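Local structure of fiber (Murine adenovirus 2, 5NBH) at residues Q86-F89 against N90-M93; L95-G98 against T99-E102; V111-G114 against T115-L118; C186-G190 against E191-S195. The protein probably attaches the virus to host cells as the trimeric capsid fibre, whose distal domain, the part described here, binds N-acetylglucosamine. All coordinates share one frame; numbering follows the deposited sequence.

Interaction 1. Residues Q86-F89 against N90-M93; sequences QTPF and NTPM
T91 folds back over P88 across a type II beta turn that runs from P88 to T91. Its CB lies 3.6 Å from CB of P88. From there the two branches part. OG1 stands anti to the carbonyl carbon (chi1 -48°) and donates a hydrogen bond to the carbonyl oxygen of F89, with T91 OG1 to F89 O at 3.1 Å. The hydroxyl meets that oxygen from above the carbonyl plane. The methyl CG2 reaches over the proline ring, 4.1 Å from CG of P88; OG1 also touches the ring, at CB. The turn itself is closed by T91 N, 2.8 Å from P88 O, with an N-H...O angle of 144°. N90 occupies the third turn position with positive phi. Further down, T87 and M93 cross at about a right angle, and T87 CG2 comes 3.9 Å from M93 CE. The hydroxyl of T87 is taken up elsewhere, by the backbone N of I108 in strand 103-113. F89 packs on E231 of the second subunit. The threonine thus adds a side-chain bond beside the turn's own N-H...O bond, while its CB and both branches lie against the proline.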
loop_
_atom_site.group_PDB
_atom_site.type_symbol
_atom_site.label_atom_id
_atom_site.label_comp_id
_atom_site.label_asym_id
_atom_site.label_seq_id
_atom_site.Cartn_x
_atom_site.Cartn_y
_atom_site.Cartn_z
ATOM N N GLN A 86 -0.868 11.724 8.249
ATOM C CA GLN A 86 -0.343 10.929 9.345
ATOM C C GLN A 86 -0.066 11.755 10.567
ATOM O O GLN A 86 0.162 12.952 10.468
ATOM C CB GLN A 86 0.953 10.259 8.916
ATOM C CG GLN A 86 2.042 11.249 8.537
ATOM C CD GLN A 86 3.352 10.581 8.233
ATOM O OE1 GLN A 86 3.574 10.128 7.120
ATOM N NE2 GLN A 86 4.245 10.571 9.212
ATOM N N THR A 87 0.015 11.086 11.701
ATOM C CA THR A 87 0.566 11.682 12.916
ATOM C C THR A 87 2.060 11.990 12.689
ATOM O O THR A 87 2.771 11.216 12.021
ATOM C CB THR A 87 0.392 10.745 14.132
ATOM O OG1 THR A 87 0.852 9.429 13.798
ATOM C CG2 THR A 87 -1.068 10.703 14.552
ATOM N N PRO A 88 2.543 13.121 13.241
ATOM C CA PRO A 88 3.952 13.447 13.051
ATOM C C PRO A 88 4.878 12.442 13.647
ATOM O O PRO A 88 4.537 11.740 14.611
ATOM C CB PRO A 88 4.107 14.821 13.762
ATOM C CG PRO A 88 2.730 15.351 13.933
ATOM C CD PRO A 88 1.860 14.135 14.068
ATOM N N PHE A 89 6.056 12.361 13.045
ATOM C CA PHE A 89 7.172 11.579 13.545
ATOM C C PHE A 89 7.283 11.767 15.063
ATOM O O PHE A 89 7.378 12.911 15.544
ATOM C CB PHE A 89 8.476 12.081 12.876
ATOM C CG PHE A 89 8.568 11.871 11.354
ATOM C CD1 PHE A 89 7.856 10.877 10.694
ATOM C CD2 PHE A 89 9.424 12.676 10.583
ATOM C CE1 PHE A 89 7.974 10.685 9.310
ATOM C CE2 PHE A 89 9.547 12.492 9.204
ATOM C CZ PHE A 89 8.822 11.493 8.566
ATOM N N ASN A 90 7.203 10.672 15.814
ATOM C CA ASN A 90 7.385 10.731 17.268
ATOM C C ASN A 90 6.321 11.596 18.003
ATOM O O ASN A 90 6.548 12.060 19.127
ATOM C CB ASN A 90 8.814 11.269 17.550
ATOM C CG ASN A 90 9.496 10.575 18.701
ATOM O OD1 ASN A 90 8.878 10.239 19.721
ATOM N ND2 ASN A 90 10.799 10.365 18.550
ATOM N N THR A 91 5.157 11.803 17.377
ATOM C CA THR A 91 4.089 12.627 17.956
ATOM C C THR A 91 2.756 11.879 17.885
ATOM O O THR A 91 1.815 12.292 17.189
ATOM C CB THR A 91 4.023 13.985 17.255
ATOM O OG1 THR A 91 5.351 14.523 17.169
ATOM C CG2 THR A 91 3.112 14.961 17.998
ATOM N N PRO A 92 2.671 10.760 18.624
ATOM C CA PRO A 92 1.429 10.000 18.618
ATOM C C PRO A 92 0.271 10.800 19.216
ATOM O O PRO A 92 0.491 11.707 20.006
ATOM C CB PRO A 92 1.759 8.777 19.471
ATOM C CG PRO A 92 2.815 9.237 20.394
ATOM C CD PRO A 92 3.623 10.236 19.621
ATOM N N MET A 93 -0.946 10.438 18.807
ATOM C CA MET A 93 -2.170 11.125 19.208
ATOM C C MET A 93 -2.722 10.492 20.482
ATOM O O MET A 93 -2.820 9.275 20.587
ATOM C CB MET A 93 -3.189 11.002 18.087
ATOM C CG MET A 93 -4.393 11.852 18.289
ATOM S SD MET A 93 -5.501 11.661 16.951
ATOM C CE MET A 93 -4.501 12.221 15.549
#

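Interaction 2. Residues L95-G98 against T99-E102; sequences LRNG and TYNE
The loop after strand 83-96 carries N97 and E102, two residues of the N-acetyl-D-glucosamine site, and here they bond to each other; no sugar is bound to this chain. N97 ND2 donates to E102 OE1 at 3.0 Å. The oxygen lies in the amide plane of N97 but is itself met from above the carboxylate plane, and the two planes are 46° apart. A nearly straight backbone bond backs this pair, N97 N to E102 O at 2.8 Å. The other end of the amide, OD1, accepts from the backbone N of T134, so both ends are held and its rotation is probably fixed. The Y100 ring lies beside the same amide, with CD2 3.7 Å from N97 ND2. Between N97 and Y100 the chain makes a type II' turn, closed by Y100 N to N97 O at 3.0 Å, with G98 at positive phi. R96 reaches along the loop to its backbone carbonyls. Its chain is extended, with CG anti to the backbone N (chi1 -175°), which carries NE to 2.8 Å from Y100 O; that oxygen lies in the guanidinium plane. R96 NH2 adds weak bonds to T99 O and Y100 O, and a water joins it to N101 OD1. The loop joins strand 83-96 to strand 103-113; L95 of the first pairs with A104 of the second. N97 packs against Q133 and W135 of strand 131-140, in the other sheet.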
loop_
_atom_site.group_PDB
_atom_site.type_symbol
_atom_site.label_atom_id
_atom_site.label_comp_id
_atom_site.label_asym_id
_atom_site.label_seq_id
_atom_site.Cartn_x
_atom_site.Cartn_y
_atom_site.Cartn_z
ATOM N N LEU A 95 -5.675 9.442 22.744
ATOM C CA LEU A 95 -7.059 9.038 22.589
ATOM C C LEU A 95 -7.614 8.582 23.925
ATOM O O LEU A 95 -6.916 7.963 24.703
ATOM C CB LEU A 95 -7.196 7.884 21.594
ATOM C CG LEU A 95 -6.681 8.202 20.192
ATOM C CD1 LEU A 95 -6.753 6.988 19.322
ATOM C CD2 LEU A 95 -7.470 9.335 19.601
ATOM N N ARG A 96 -8.865 8.908 24.165
ATOM C CA ARG A 96 -9.582 8.431 25.361
ATOM C C ARG A 96 -10.622 7.389 24.968
ATOM O O ARG A 96 -11.332 7.550 23.953
ATOM C CB ARG A 96 -10.269 9.607 26.030
ATOM C CG ARG A 96 -10.934 9.264 27.341
ATOM C CD ARG A 96 -11.454 10.499 28.032
ATOM N NE ARG A 96 -11.990 10.188 29.356
ATOM C CZ ARG A 96 -12.378 11.080 30.262
ATOM N NH1 ARG A 96 -12.345 12.387 29.997
ATOM N NH2 ARG A 96 -12.849 10.659 31.429
ATOM N N ASN A 97 -10.743 6.337 25.784
ATOM C CA ASN A 97 -11.781 5.343 25.627
ATOM C C ASN A 97 -13.104 5.875 26.179
ATOM O O ASN A 97 -13.434 5.668 27.374
ATOM C CB ASN A 97 -11.400 4.044 26.342
ATOM C CG ASN A 97 -12.519 3.019 26.328
ATOM O OD1 ASN A 97 -13.456 3.086 25.514
ATOM N ND2 ASN A 97 -12.443 2.062 27.257
ATOM N N GLY A 98 -13.868 6.541 25.322
ATOM C CA GLY A 98 -15.155 7.122 25.698
ATOM C C GLY A 98 -15.068 8.020 26.909
ATOM O O GLY A 98 -14.303 8.960 26.890
ATOM N N THR A 99 -15.888 7.733 27.937
ATOM C CA THR A 99 -15.942 8.511 29.156
ATOM C C THR A 99 -15.111 7.894 30.275
ATOM O O THR A 99 -15.098 8.433 31.398
ATOM C CB THR A 99 -17.403 8.696 29.643
ATOM O OG1 THR A 99 -18.126 7.454 29.574
ATOM C CG2 THR A 99 -18.103 9.696 28.773
ATOM N N TYR A 100 -14.432 6.774 29.992
ATOM C CA TYR A 100 -13.688 6.058 31.029
ATOM C C TYR A 100 -12.369 6.769 31.226
ATOM O O TYR A 100 -11.916 7.532 30.353
ATOM C CB TYR A 100 -13.465 4.597 30.644
ATOM C CG TYR A 100 -14.691 3.684 30.574
ATOM C CD1 TYR A 100 -16.010 4.153 30.786
ATOM C CD2 TYR A 100 -14.539 2.348 30.255
ATOM C CE1 TYR A 100 -17.096 3.299 30.691
ATOM C CE2 TYR A 100 -15.627 1.492 30.149
ATOM C CZ TYR A 100 -16.907 1.973 30.370
ATOM O OH TYR A 100 -17.964 1.108 30.252
ATOM N N ASN A 101 -11.713 6.494 32.346
ATOM C CA ASN A 101 -10.399 7.073 32.641
ATOM C C ASN A 101 -9.339 6.129 32.049
ATOM O O ASN A 101 -8.521 5.563 32.755
ATOM C CB ASN A 101 -10.234 7.253 34.160
ATOM C CG ASN A 101 -11.169 8.308 34.714
ATOM O OD1 ASN A 101 -11.239 9.411 34.177
ATOM N ND2 ASN A 101 -11.893 7.989 35.794
ATOM N N GLU A 102 -9.430 5.901 30.742
ATOM C CA GLU A 102 -8.561 4.959 30.034
ATOM C C GLU A 102 -8.133 5.655 28.750
ATOM O O GLU A 102 -8.992 6.197 28.021
ATOM C CB GLU A 102 -9.301 3.679 29.699
ATOM C CG GLU A 102 -9.632 2.805 30.911
ATOM C CD GLU A 102 -10.355 1.522 30.565
ATOM O OE1 GLU A 102 -10.481 1.157 29.355
ATOM O OE2 GLU A 102 -10.829 0.859 31.542
HETATM O O HOH W 1 -13.777 11.444 33.982
#

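Interaction 3. Residues V111-G114 against T115-L118; sequences VRFG and TTVL
F113 lays one face of its ring over the carbonyl oxygen of T116, toward the rim. Its CE1 touches the T116 methyl CG2 at 3.8 Å, and CZ reaches CB of L118 at 4.1 Å. CG sits between the backbone N and the carbonyl carbon (chi1 36°), and this swings the ring across to the partner strand. V111 is on the same face, beside L118. The backbones form a tight antiparallel hairpin. V111 with L118 and F113 with T116 are hydrogen-bonded pairs, with F113 N to T116 O at 3.0 Å. A type II' turn from F113 to T116 closes the end, with G114 at positive phi. R112 and V117 form the non-hydrogen-bonded pair on the other face, where R112 CD is 4.0 Å from V117 CG2. R112 bends at chi2 (71°) so that NE meets G114 O at 2.7 Å, in the guanidinium plane. NH2 bonds the same oxygen weakly. NH1 has the carbonyl oxygens of F167 and I234 as further acceptors, so this buried guanidinium is gripped by several carbonyls of the chain. The hairpin joins strands 103-113 and 116-125. Strand 223-231 pairs alongside the second of these, with M229 against T116 and L118. The F113 ring meets F113 of the third subunit edge-to-face, which places this face at the trimer interface.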
loop_
_atom_site.group_PDB
_atom_site.type_symbol
_atom_site.label_atom_id
_atom_site.label_comp_id
_atom_site.label_asym_id
_atom_site.label_seq_id
_atom_site.Cartn_x
_atom_site.Cartn_y
_atom_site.Cartn_z
ATOM N N VAL A 111 -2.982 6.435 3.803
ATOM C CA VAL A 111 -2.253 6.431 2.517
ATOM C C VAL A 111 -3.201 6.375 1.359
ATOM O O VAL A 111 -3.936 5.391 1.181
ATOM C CB VAL A 111 -1.225 5.273 2.420
ATOM C CG1 VAL A 111 -0.386 5.421 1.144
ATOM C CG2 VAL A 111 -0.319 5.232 3.639
ATOM N N ARG A 112 -3.148 7.403 0.511
ATOM C CA ARG A 112 -4.042 7.533 -0.610
ATOM C C ARG A 112 -3.288 7.191 -1.897
ATOM O O ARG A 112 -2.218 7.743 -2.154
ATOM C CB ARG A 112 -4.579 8.985 -0.623
ATOM C CG ARG A 112 -5.353 9.423 -1.841
ATOM C CD ARG A 112 -6.712 8.795 -1.950
ATOM N NE ARG A 112 -7.262 9.142 -3.255
ATOM C CZ ARG A 112 -8.214 10.036 -3.521
ATOM N NH1 ARG A 112 -8.873 10.686 -2.563
ATOM N NH2 ARG A 112 -8.536 10.244 -4.789
ATOM N N PHE A 113 -3.843 6.282 -2.678
ATOM C CA PHE A 113 -3.352 6.015 -4.045
ATOM C C PHE A 113 -4.521 5.589 -4.897
ATOM O O PHE A 113 -5.400 4.832 -4.451
ATOM C CB PHE A 113 -2.278 4.932 -4.056
ATOM C CG PHE A 113 -2.508 3.843 -3.057
ATOM C CD1 PHE A 113 -3.452 2.877 -3.267
ATOM C CD2 PHE A 113 -1.741 3.773 -1.911
ATOM C CE1 PHE A 113 -3.665 1.876 -2.335
ATOM C CE2 PHE A 113 -1.951 2.781 -0.969
ATOM C CZ PHE A 113 -2.920 1.834 -1.186
ATOM N N GLY A 114 -4.560 6.072 -6.120
ATOM C CA GLY A 114 -5.776 6.029 -6.884
ATOM C C GLY A 114 -6.813 6.756 -6.037
ATOM O O GLY A 114 -6.524 7.829 -5.460
ATOM N N THR A 115 -7.968 6.150 -5.894
ATOM C CA THR A 115 -9.022 6.650 -4.990
ATOM C C THR A 115 -9.107 5.823 -3.716
ATOM O O THR A 115 -10.019 6.003 -2.924
ATOM C CB THR A 115 -10.389 6.620 -5.696
ATOM O OG1 THR A 115 -10.655 5.305 -6.158
ATOM C CG2 THR A 115 -10.402 7.562 -6.877
ATOM N N THR A 116 -8.145 4.941 -3.507
ATOM C CA THR A 116 -8.107 4.062 -2.346
ATOM C C THR A 116 -7.373 4.667 -1.181
ATOM O O THR A 116 -6.352 5.355 -1.360
ATOM C CB THR A 116 -7.415 2.744 -2.759
ATOM O OG1 THR A 116 -8.162 2.180 -3.833
ATOM C CG2 THR A 116 -7.396 1.788 -1.678
ATOM N N VAL A 117 -7.866 4.421 0.035
ATOM C CA VAL A 117 -7.155 4.838 1.228
ATOM C C VAL A 117 -6.803 3.605 2.063
ATOM O O VAL A 117 -7.691 2.823 2.419
ATOM C CB VAL A 117 -7.979 5.851 2.072
ATOM C CG1 VAL A 117 -7.183 6.271 3.283
ATOM C CG2 VAL A 117 -8.390 7.055 1.193
ATOM N N LEU A 118 -5.519 3.434 2.364
ATOM C CA LEU A 118 -5.037 2.409 3.295
ATOM C C LEU A 118 -4.864 3.063 4.650
ATOM O O LEU A 118 -4.032 3.952 4.812
ATOM C CB LEU A 118 -3.700 1.808 2.791
ATOM C CG LEU A 118 -2.969 0.803 3.682
ATOM C CD1 LEU A 118 -3.824 -0.375 4.031
ATOM C CD2 LEU A 118 -1.678 0.346 3.000
#

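Interaction 4. Residues C186-G190 against E191-S195; sequences CSENG and EFKQS
K193 leans across the hairpin to the strand of C186 and S187. Its CB is 3.5 Å from C186 O and its CG 3.9 Å from CA of S187. CG stands anti to the carbonyl carbon, and a bend at chi2 (-65°) turns the chain along the partner strand, so that CE comes to 3.9 Å from CB of E188. The ammonium then lies between two acids. NZ forms a salt bridge with E191 of its own strand, 3.6 Å from OE2, while the carboxylate of E188 stays beyond salt-bridge range. E188 and E191 both have CG anti to the backbone N, yet their carboxylates part: E188 OE2 is paired with K221, and E191 OE1 shares a water with the carbonyl oxygen of E188. The charge of K193 probably eases the gathering of acids here. K193 sits in a classic beta bulge, in which K193 and Q194 both face C186, and this probably turns its side chain toward the partner strand. C186 O accepts from K193 N at 3.0 Å and from Q194 N at 3.2 Å, both from the same face of its carbonyl plane. C186 N returns a bond to Q194 O. Beyond the bulge S187 pairs with F192 and E188 with E191, and a type I' turn through N189 and G190, both at positive phi, links strands 179-188 and 191-205. Q194 points to the same face as C186, and its amide OE1 accepts from S218 N. On the other face the F192 ring stacks on Y197 of the second subunit, and S187 packs on F181 of that subunit.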
loop_
_atom_site.group_PDB
_atom_site.type_symbol
_atom_site.label_atom_id
_atom_site.label_comp_id
_atom_site.label_asym_id
_atom_site.label_seq_id
_atom_site.Cartn_x
_atom_site.Cartn_y
_atom_site.Cartn_z
ATOM N N CYS A 186 -3.066 -8.561 20.591
ATOM C CA CYS A 186 -2.620 -7.713 21.667
ATOM C C CYS A 186 -1.340 -8.317 22.254
ATOM O O CYS A 186 -1.253 -9.525 22.392
ATOM C CB CYS A 186 -3.686 -7.574 22.753
ATOM S SG CYS A 186 -5.084 -6.551 22.218
ATOM N N SER A 187 -0.388 -7.470 22.583
ATOM C CA SER A 187 0.886 -7.887 23.180
ATOM C C SER A 187 1.400 -6.841 24.128
ATOM O O SER A 187 0.830 -5.764 24.227
ATOM C CB SER A 187 1.918 -8.132 22.069
ATOM O OG SER A 187 2.332 -6.935 21.404
ATOM N N GLU A 188 2.491 -7.127 24.835
ATOM C CA GLU A 188 3.078 -6.100 25.667
ATOM C C GLU A 188 4.520 -6.461 25.887
ATOM O O GLU A 188 4.805 -7.591 26.245
ATOM C CB GLU A 188 2.347 -5.967 27.002
ATOM C CG GLU A 188 2.800 -4.752 27.796
ATOM C CD GLU A 188 2.095 -4.569 29.129
ATOM O OE1 GLU A 188 1.172 -5.333 29.498
ATOM O OE2 GLU A 188 2.498 -3.624 29.821
ATOM N N ASN A 189 5.397 -5.514 25.580
ATOM C CA ASN A 189 6.851 -5.686 25.715
ATOM C C ASN A 189 7.338 -6.937 24.990
ATOM O O ASN A 189 8.131 -7.702 25.557
ATOM C CB ASN A 189 7.258 -5.775 27.190
ATOM C CG ASN A 189 6.979 -4.510 27.959
ATOM O OD1 ASN A 189 7.104 -3.400 27.433
ATOM N ND2 ASN A 189 6.615 -4.667 29.234
ATOM N N GLY A 190 6.824 -7.180 23.782
ATOM C CA GLY A 190 7.195 -8.369 23.007
ATOM C C GLY A 190 6.567 -9.698 23.396
ATOM O O GLY A 190 6.894 -10.730 22.820
ATOM N N GLU A 191 5.698 -9.693 24.399
ATOM C CA GLU A 191 5.038 -10.915 24.877
ATOM C C GLU A 191 3.608 -10.988 24.365
ATOM O O GLU A 191 2.867 -10.030 24.535
ATOM C CB GLU A 191 5.021 -10.914 26.396
ATOM C CG GLU A 191 4.456 -12.159 27.023
ATOM C CD GLU A 191 4.292 -12.028 28.545
ATOM O OE1 GLU A 191 4.921 -11.127 29.156
ATOM O OE2 GLU A 191 3.532 -12.833 29.119
ATOM N N PHE A 192 3.238 -12.113 23.756
ATOM C CA PHE A 192 1.867 -12.344 23.314
ATOM C C PHE A 192 0.889 -12.280 24.503
ATOM O O PHE A 192 1.149 -12.869 25.571
ATOM C CB PHE A 192 1.736 -13.698 22.608
ATOM C CG PHE A 192 0.337 -14.127 22.384
ATOM C CD1 PHE A 192 -0.380 -13.655 21.275
ATOM C CD2 PHE A 192 -0.324 -14.972 23.303
ATOM C CE1 PHE A 192 -1.680 -14.057 21.049
ATOM C CE2 PHE A 192 -1.631 -15.375 23.060
ATOM C CZ PHE A 192 -2.310 -14.904 21.935
ATOM N N LYS A 193 -0.213 -11.582 24.319
ATOM C CA LYS A 193 -1.283 -11.526 25.324
ATOM C C LYS A 193 -2.593 -12.132 24.852
ATOM O O LYS A 193 -3.192 -12.938 25.575
ATOM C CB LYS A 193 -1.520 -10.090 25.786
ATOM C CG LYS A 193 -0.346 -9.429 26.493
ATOM C CD LYS A 193 0.003 -10.108 27.816
ATOM C CE LYS A 193 1.268 -9.471 28.358
ATOM N NZ LYS A 193 1.540 -9.907 29.755
ATOM N N GLN A 194 -3.081 -11.751 23.671
ATOM C CA GLN A 194 -4.360 -12.238 23.197
ATOM C C GLN A 194 -4.551 -12.132 21.683
ATOM O O GLN A 194 -4.221 -11.104 21.112
ATOM C CB GLN A 194 -5.482 -11.394 23.840
ATOM C CG GLN A 194 -6.870 -11.932 23.576
ATOM C CD GLN A 194 -7.970 -11.150 24.267
ATOM O OE1 GLN A 194 -7.738 -10.100 24.855
ATOM N NE2 GLN A 194 -9.190 -11.668 24.188
ATOM N N SER A 195 -5.176 -13.142 21.086
ATOM C CA SER A 195 -5.720 -13.019 19.725
ATOM C C SER A 195 -7.171 -12.594 19.857
ATOM O O SER A 195 -7.982 -13.261 20.520
ATOM C CB SER A 195 -5.656 -14.316 18.942
ATOM O OG SER A 195 -4.342 -14.813 18.953
HETATM O O HOH W 2 4.595 -8.321 28.972
#

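How the interactions relate
Three of the contacts follow one another along strands 83-96, 103-113 and 116-125. Interaction 1 closes just before interaction 2 opens, yet their centres lie 20 Å apart, the first within strand 83-96 and the second at its end and the loop beyond. Interaction 3 turns the next hairpin of the same sheet; its centre is 30 Å from that of interaction 2. Interaction 4 belongs to the other sheet. Interaction 2 holds part of the N-acetyl-D-glucosamine site, with N97 about 4 Å from Q133 between side chains. Interaction 4 lies near the same site: the C186 side chain is about 7 Å from that of Q133. Interactions 1, 3 and 4 touch the second subunit, whereas no other chain of the trimer touches interaction 2.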